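3-guanidinopropionase (Pseudomonas aeruginosa, PDB 3NIQ) catalyses the manganese-dependent hydrolysis of 3-guanidinopropanoate to beta-alanine and urea, working as a homohexamer. Local coordinates at the interface of chains A and B and the interface of chains A and C. Coordinates in Å, arbitrary orientation; residue numbers count along the deposited sequence, not the author numbering. Chains: chain A/B/C, 3-guanidinopropionase.

Contacts 1 and 3 lie in the same interface, between chains A and B. Their C-alpha centres are about 13 Å apart. They share one loop of chain B, where B:Glu256 of contact 1 is followed directly by B:Ile257 and B:Gly258 of contact 3. Contact 2 joins chains A and C across a two-fold axis, with its C-alpha centre about 16 Å from that of contact 1 and 22 Å from that of contact 3. A short stretch of chain A links the two interfaces: A:Asn63 and A:Ser66 face chain C, and A:Arg69 reaches into chain B. The two kinds of contact together help to build the homohexamer.

Contact 1: the interface of chains A and B. Residues chain A 69; chain B 150, 191, 193, 254, 256.
A:Arg69 reaches across a subunit interface without exact two-fold symmetry and ties chain A to chain B of the hexamer close to a manganese site. Its CG lies anti to the carbonyl carbon (chi1 -55°), and the chain runs extended from there to NE. The guanidinium grips B:Glu256 end-on. Both terminal nitrogens bond to the same carboxylate oxygen, OE2, which lies in the guanidinium plane. A:Arg69 NH2 forms the salt bridge, 3.0 Å from B:Glu256 OE2 and nearly along the C-O axis. A:Arg69 NH1 meets B:Glu256 OE2 at 3.2 Å on its syn side, tilted out of the carboxylate plane. The two planes are turned 38° apart. B:His150, a ligand of the second manganese, gives its NE2 hydrogen to the anti side of B:Glu256 OE2 at 2.8 Å, somewhat out of the plane. Three bonds thus hold one oxygen, and the partner arginine is coupled to a metal ligand. A:Arg69 NH1 also bonds to B:Ser191 O at 2.7 Å. A:Arg69 N bonds to B:Ser191 OG at 2.9 Å. The CD of A:Arg69 lies over one face of the B:Tyr193 ring, toward its rim. All six residues are in loops: A:Arg69 follows 3-10 helix 65-67, B:His150 strand 142-147, and B:Ser191 strand 183-188.

Contact 2: the interface of chains A and C. Residues chain A 16-21, 25, 63, 66; chain C 21, 59-60.
C:Arg59 inserts its side chain into chain A, where A:Asn63 packs on its CD and A:Pro21 beside its NE. This patch belongs to a two-fold interface of the hexamer, so it has a twin with the chains exchanged. C:Arg59 lies in the first turn of helix 57-64. Its CG is anti to the backbone N (chi1 -178°), and a bend at chi3 turns the guanidinium into a pocket of carbonyl groups from the loop of A:Arg16 to A:Gly19. C:Arg59 NH2 bonds to A:Gly19 O at 2.9 Å, close to the guanidinium plane. C:Arg59 NH1 bonds to A:Arg16 O at 3.2 Å, in the carbonyl plane and on a lone pair. A:Phe17 O sits above the centre of the guanidinium, 3.6 Å from C:Arg59 CZ. A:Arg25 NH1 bonds to A:Ala18 O at 2.9 Å and helps to hold the loop. Water 1 joins C:Arg59 N to A:Phe17 O, and water 2 joins NE to A:Gly19 O. A:Asn63 runs past C:Arg59 in the opposite direction, its amide plane 84° from the guanidinium plane and A:Asn63 CG 3.6 Å from C:Arg59 CD. A:Pro21 also slides by, with A:Pro21 CB 3.6 Å from C:Arg59 NE. Close to the two-fold axis, the proline rings meet through their tips, A:Pro21 CG 3.6 Å from C:Pro21 CG.

Contact 3: the interface of chains A and B. Residues chain A 248, 262-263, 266, 298; chain B 245, 247, 257-258.
B:Asp245, B:Ala247, B:Ile257 and B:Gly258, in the arginase-family signature region that also carries the manganese ligands B:Asp240 and B:Asp242, pack against chain A in the A-B interface of the hexamer, which is not an exact two-fold. They meet A:Phe248, from the same region of chain A, helix 262-270 and A:Val298 of helix 294-317. B:Ile257 enters between A:Val298 and A:Gln266. B:Ile257 CG2 meets A:Val298 CG2 at 3.9 Å, the side chains crossing at about a right angle. B:Ile257 CG1 lies 3.9 Å from the amide carbon A:Gln266 CD. CG1 stands between the backbone N and the carbonyl carbon (chi1 66°), which leaves CG2 for the valine. B:Gly258 fits against the helix start, B:Gly258 CA 3.7 Å from A:Leu263 CA. The B:Asp245 carboxylate comes to the edge of the A:Phe248 ring, with B:Asp245 OD2 3.3 Å from A:Phe248 CD1. The two planes are 86° apart. B:Ala247 CB touches A:Phe248 CD1 at 3.7 Å. Within chain B, the carboxylate is held by B:Gly258 N at OD1 and by B:Ala247 N on the anti lone pair of OD2. Polar links to chain A run through water. Water 3 joins OD2 to A:Ser262 OG, and water 5 joins OD1 to A:Leu263 N. Water 4 joins B:Ile257 O to A:Gln266 NE2.

Contact 1: the interface of chains A and B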
loop_
_atom_site.group_PDB
_atom_site.type_symbol
_atom_site.label_atom_id
_atom_site.label_comp_id
_atom_site.label_asym_id
_atom_site.label_seq_id
_atom_site.Cartn_x
_atom_site.Cartn_y
_atom_site.Cartn_z
ATOM N N ARG A 69 -0.583 13.360 23.646
ATOM C CA ARG A 69 -0.190 13.395 25.053
ATOM C C ARG A 69 -1.075 14.381 25.839
ATOM O O ARG A 69 -2.081 14.880 25.310
ATOM C CB ARG A 69 1.323 13.665 25.167
ATOM C CG ARG A 69 2.135 12.633 24.364
ATOM C CD ARG A 69 3.643 12.664 24.608
ATOM N NE ARG A 69 4.367 11.791 23.667
ATOM C CZ ARG A 69 4.646 12.132 22.405
ATOM N NH1 ARG A 69 4.267 13.323 21.941
ATOM N NH2 ARG A 69 5.319 11.299 21.603
ATOM N N HIS B 150 11.934 15.009 19.186
ATOM C CA HIS B 150 11.959 14.727 20.641
ATOM C C HIS B 150 13.357 14.913 21.269
ATOM O O HIS B 150 14.374 14.574 20.669
ATOM C CB HIS B 150 11.493 13.293 20.919
ATOM C CG HIS B 150 10.303 12.881 20.107
ATOM N ND1 HIS B 150 10.418 12.202 18.911
ATOM C CD2 HIS B 150 8.975 13.038 20.332
ATOM C CE1 HIS B 150 9.210 11.988 18.415
ATOM N NE2 HIS B 150 8.318 12.479 19.262
ATOM N N SER B 191 2.835 17.320 21.448
ATOM C CA SER B 191 2.345 17.268 22.834
ATOM C C SER B 191 3.339 16.557 23.768
ATOM O O SER B 191 4.121 15.687 23.337
ATOM C CB SER B 191 0.950 16.624 22.902
ATOM O OG SER B 191 0.947 15.368 22.250
ATOM N N TYR B 193 4.064 15.208 28.174
ATOM C CA TYR B 193 3.457 14.687 29.405
ATOM C C TYR B 193 3.136 15.738 30.461
ATOM O O TYR B 193 2.035 15.750 31.014
ATOM C CB TYR B 193 4.342 13.605 30.013
ATOM C CG TYR B 193 4.365 12.347 29.191
ATOM C CD1 TYR B 193 5.488 12.011 28.419
ATOM C CD2 TYR B 193 3.259 11.493 29.171
ATOM C CE1 TYR B 193 5.510 10.839 27.650
ATOM C CE2 TYR B 193 3.267 10.326 28.409
ATOM C CZ TYR B 193 4.389 10.004 27.655
ATOM O OH TYR B 193 4.380 8.850 26.916
ATOM N N THR B 254 7.614 7.159 15.894
ATOM C CA THR B 254 6.917 8.192 16.680
ATOM C C THR B 254 6.720 9.488 15.898
ATOM O O THR B 254 7.337 10.521 16.221
ATOM C CB THR B 254 7.692 8.466 17.998
ATOM O OG1 THR B 254 7.937 7.216 18.649
ATOM C CG2 THR B 254 6.872 9.377 18.945
ATOM N N GLU B 256 5.394 13.037 14.472
ATOM C CA GLU B 256 4.753 14.235 15.007
ATOM C C GLU B 256 4.549 15.170 13.819
ATOM O O GLU B 256 5.518 15.491 13.130
ATOM C CB GLU B 256 5.651 14.945 16.034
ATOM C CG GLU B 256 6.228 14.058 17.151
ATOM C CD GLU B 256 5.204 13.680 18.218
ATOM O OE1 GLU B 256 4.102 14.277 18.220
ATOM O OE2 GLU B 256 5.503 12.792 19.051
#

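Contact 2: the interface of chains A and C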
loop_
_atom_site.group_PDB
_atom_site.type_symbol
_atom_site.label_atom_id
_atom_site.label_comp_id
_atom_site.label_asym_id
_atom_site.label_seq_id
_atom_site.Cartn_x
_atom_site.Cartn_y
_atom_site.Cartn_z
ATOM N N ARG A 16 0.893 3.074 24.406
ATOM C CA ARG A 16 -0.047 3.767 23.524
ATOM C C ARG A 16 -0.686 2.873 22.457
ATOM O O ARG A 16 -1.659 3.267 21.809
ATOM C CB ARG A 16 0.645 4.970 22.871
ATOM C CG ARG A 16 1.046 6.012 23.878
ATOM C CD ARG A 16 1.809 7.172 23.248
ATOM N NE ARG A 16 2.137 8.172 24.269
ATOM C CZ ARG A 16 1.255 8.974 24.882
ATOM N NH1 ARG A 16 -0.055 8.942 24.599
ATOM N NH2 ARG A 16 1.687 9.832 25.795
ATOM N N PHE A 17 -0.147 1.675 22.269
ATOM C CA PHE A 17 -0.684 0.782 21.245
ATOM C C PHE A 17 -1.748 -0.121 21.847
ATOM O O PHE A 17 -2.386 -0.898 21.141
ATOM C CB PHE A 17 0.437 -0.044 20.588
ATOM C CG PHE A 17 1.383 -0.683 21.565
ATOM C CD1 PHE A 17 0.997 -1.800 22.299
ATOM C CD2 PHE A 17 2.673 -0.169 21.744
ATOM C CE1 PHE A 17 1.873 -2.412 23.217
ATOM C CE2 PHE A 17 3.552 -0.763 22.650
ATOM C CZ PHE A 17 3.157 -1.889 23.391
ATOM N N ALA A 18 -1.915 -0.003 23.163
ATOM C CA ALA A 18 -2.794 -0.871 23.946
ATOM C C ALA A 18 -3.962 -0.076 24.531
ATOM O O ALA A 18 -3.953 1.160 24.532
ATOM C CB ALA A 18 -2.004 -1.520 25.062
ATOM N N GLY A 19 -4.963 -0.790 25.034
ATOM C CA GLY A 19 -6.152 -0.169 25.578
ATOM C C GLY A 19 -7.212 0.047 24.507
ATOM O O GLY A 19 -6.902 0.145 23.314
ATOM N N ILE A 20 -8.465 0.134 24.931
ATOM C CA ILE A 20 -9.572 0.323 23.987
ATOM C C ILE A 20 -9.426 1.707 23.345
ATOM O O ILE A 20 -9.158 2.678 24.035
ATOM C CB ILE A 20 -10.941 0.088 24.672
ATOM C CG1 ILE A 20 -11.001 -1.368 25.166
ATOM C CG2 ILE A 20 -12.118 0.384 23.707
ATOM C CD1 ILE A 20 -12.053 -1.642 26.223
ATOM N N PRO A 21 -9.498 1.776 22.007
ATOM C CA PRO A 21 -9.166 3.049 21.355
ATOM C C PRO A 21 -10.306 4.085 21.316
ATOM O O PRO A 21 -10.964 4.251 20.291
ATOM C CB PRO A 21 -8.743 2.623 19.938
ATOM C CG PRO A 21 -9.490 1.352 19.681
ATOM C CD PRO A 21 -9.601 0.663 21.041
ATOM N N ARG A 25 -7.814 8.268 24.235
ATOM C CA ARG A 25 -7.870 7.209 25.269
ATOM C C ARG A 25 -8.536 7.677 26.555
ATOM O O ARG A 25 -8.128 7.305 27.664
ATOM C CB ARG A 25 -6.468 6.638 25.565
ATOM C CG ARG A 25 -5.747 6.108 24.303
ATOM C CD ARG A 25 -4.733 5.019 24.633
ATOM N NE ARG A 25 -3.606 5.549 25.394
ATOM C CZ ARG A 25 -2.709 4.787 26.019
ATOM N NH1 ARG A 25 -2.799 3.459 25.976
ATOM N NH2 ARG A 25 -1.722 5.351 26.687
ATOM N N ASN A 63 -8.335 5.844 16.748
ATOM C CA ASN A 63 -7.176 4.977 16.788
ATOM C C ASN A 63 -5.851 5.719 16.899
ATOM O O ASN A 63 -5.066 5.476 17.821
ATOM C CB ASN A 63 -7.179 4.113 15.548
ATOM C CG ASN A 63 -6.375 2.871 15.738
ATOM O OD1 ASN A 63 -5.146 2.901 15.705
ATOM N ND2 ASN A 63 -7.068 1.763 15.993
ATOM N N SER A 66 -4.467 7.912 20.004
ATOM C CA SER A 66 -3.634 7.281 21.038
ATOM C C SER A 66 -2.248 7.903 21.138
ATOM O O SER A 66 -1.588 7.760 22.164
ATOM C CB SER A 66 -3.456 5.793 20.711
ATOM O OG SER A 66 -4.605 5.112 21.128
ATOM N N PRO C 21 -14.632 0.847 19.029
ATOM C CA PRO C 21 -14.350 -0.519 18.579
ATOM C C PRO C 21 -13.798 -1.439 19.678
ATOM O O PRO C 21 -12.582 -1.619 19.782
ATOM C CB PRO C 21 -13.295 -0.317 17.470
ATOM C CG PRO C 21 -12.577 0.952 17.870
ATOM C CD PRO C 21 -13.612 1.813 18.564
ATOM N N ARG C 59 -5.539 -4.381 18.872
ATOM C CA ARG C 59 -6.258 -3.193 18.374
ATOM C C ARG C 59 -6.917 -3.409 17.012
ATOM O O ARG C 59 -8.051 -2.988 16.773
ATOM C CB ARG C 59 -5.330 -1.985 18.284
ATOM C CG ARG C 59 -6.086 -0.741 17.814
ATOM C CD ARG C 59 -5.431 0.486 18.284
ATOM N NE ARG C 59 -5.641 0.731 19.708
ATOM C CZ ARG C 59 -4.880 1.564 20.404
ATOM N NH1 ARG C 59 -3.883 2.180 19.793
ATOM N NH2 ARG C 59 -5.085 1.766 21.700
ATOM N N GLU C 60 -6.197 -4.029 16.091
ATOM C CA GLU C 60 -6.728 -4.158 14.740
ATOM C C GLU C 60 -7.741 -5.289 14.659
ATOM O O GLU C 60 -8.754 -5.160 13.981
ATOM C CB GLU C 60 -5.601 -4.279 13.722
ATOM C CG GLU C 60 -4.764 -2.979 13.657
ATOM C CD GLU C 60 -5.661 -1.734 13.460
ATOM O OE1 GLU C 60 -6.616 -1.805 12.673
ATOM O OE2 GLU C 60 -5.413 -0.697 14.093
HETATM O O HOH W 1 -2.836 -3.444 20.263
HETATM O O HOH W 2 -6.718 -1.582 21.483
#

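Contact 3: the interface of chains A and B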
loop_
_atom_site.group_PDB
_atom_site.type_symbol
_atom_site.label_atom_id
_atom_site.label_comp_id
_atom_site.label_asym_id
_atom_site.label_seq_id
_atom_site.Cartn_x
_atom_site.Cartn_y
_atom_site.Cartn_z
ATOM N N PHE A 248 0.427 15.969 2.975
ATOM C CA PHE A 248 0.140 15.845 4.411
ATOM C C PHE A 248 -1.184 15.153 4.694
ATOM O O PHE A 248 -1.354 14.516 5.753
ATOM C CB PHE A 248 0.130 17.249 5.076
ATOM C CG PHE A 248 1.284 18.100 4.657
ATOM C CD1 PHE A 248 2.499 18.018 5.320
ATOM C CD2 PHE A 248 1.172 18.954 3.551
ATOM C CE1 PHE A 248 3.580 18.789 4.898
ATOM C CE2 PHE A 248 2.247 19.685 3.116
ATOM C CZ PHE A 248 3.454 19.610 3.796
ATOM N N SER A 262 0.897 20.975 7.273
ATOM C CA SER A 262 0.419 20.666 8.629
ATOM C C SER A 262 0.964 21.732 9.579
ATOM O O SER A 262 0.269 22.237 10.466
ATOM C CB SER A 262 0.930 19.287 9.078
ATOM O OG SER A 262 0.279 18.250 8.379
ATOM N N LEU A 263 2.216 22.091 9.379
ATOM C CA LEU A 263 2.823 23.129 10.210
ATOM C C LEU A 263 2.036 24.466 10.164
ATOM O O LEU A 263 1.736 25.063 11.197
ATOM C CB LEU A 263 4.272 23.338 9.768
ATOM C CG LEU A 263 4.929 24.594 10.323
ATOM C CD1 LEU A 263 5.221 24.427 11.811
ATOM C CD2 LEU A 263 6.206 24.894 9.538
ATOM N N GLN A 266 -1.302 24.130 12.102
ATOM C CA GLN A 266 -1.098 24.199 13.547
ATOM C C GLN A 266 -0.890 25.648 13.979
ATOM O O GLN A 266 -1.458 26.092 14.973
ATOM C CB GLN A 266 0.100 23.345 13.973
ATOM C CG GLN A 266 -0.157 21.832 13.984
ATOM C CD GLN A 266 1.089 21.050 14.365
ATOM O OE1 GLN A 266 2.124 21.179 13.722
ATOM N NE2 GLN A 266 0.988 20.226 15.409
ATOM N N VAL A 298 -3.038 13.316 11.354
ATOM C CA VAL A 298 -3.248 14.752 11.174
ATOM C C VAL A 298 -4.593 15.148 11.824
ATOM O O VAL A 298 -4.679 16.128 12.553
ATOM C CB VAL A 298 -3.237 15.145 9.655
ATOM C CG1 VAL A 298 -3.936 16.456 9.417
ATOM C CG2 VAL A 298 -1.821 15.206 9.112
ATOM N N ASP B 245 8.754 16.316 8.718
ATOM C CA ASP B 245 7.306 16.094 8.685
ATOM C C ASP B 245 7.026 14.689 8.144
ATOM O O ASP B 245 7.754 14.220 7.285
ATOM C CB ASP B 245 6.623 17.124 7.811
ATOM C CG ASP B 245 5.140 17.151 8.008
ATOM O OD1 ASP B 245 4.669 17.995 8.818
ATOM O OD2 ASP B 245 4.426 16.327 7.373
ATOM N N ALA B 247 5.144 13.848 5.992
ATOM C CA ALA B 247 5.029 13.881 4.541
ATOM C C ALA B 247 6.321 13.411 3.831
ATOM O O ALA B 247 6.263 12.769 2.771
ATOM C CB ALA B 247 4.604 15.272 4.065
ATOM N N ILE B 257 3.314 15.608 13.565
ATOM C CA ILE B 257 3.052 16.412 12.355
ATOM C C ILE B 257 3.694 17.811 12.457
ATOM O O ILE B 257 4.102 18.242 13.553
ATOM C CB ILE B 257 1.532 16.549 12.068
ATOM C CG1 ILE B 257 0.822 17.350 13.161
ATOM C CG2 ILE B 257 0.851 15.152 11.903
ATOM C CD1 ILE B 257 -0.581 17.844 12.680
ATOM N N GLY B 258 3.799 18.497 11.319
ATOM C CA GLY B 258 4.306 19.882 11.287
ATOM C C GLY B 258 5.807 19.936 11.507
ATOM O O GLY B 258 6.284 20.675 12.377
HETATM O O HOH W 3 2.013 16.176 8.561
HETATM O O HOH W 4 3.257 18.604 16.141
HETATM O O HOH W 5 4.134 20.513 7.734
#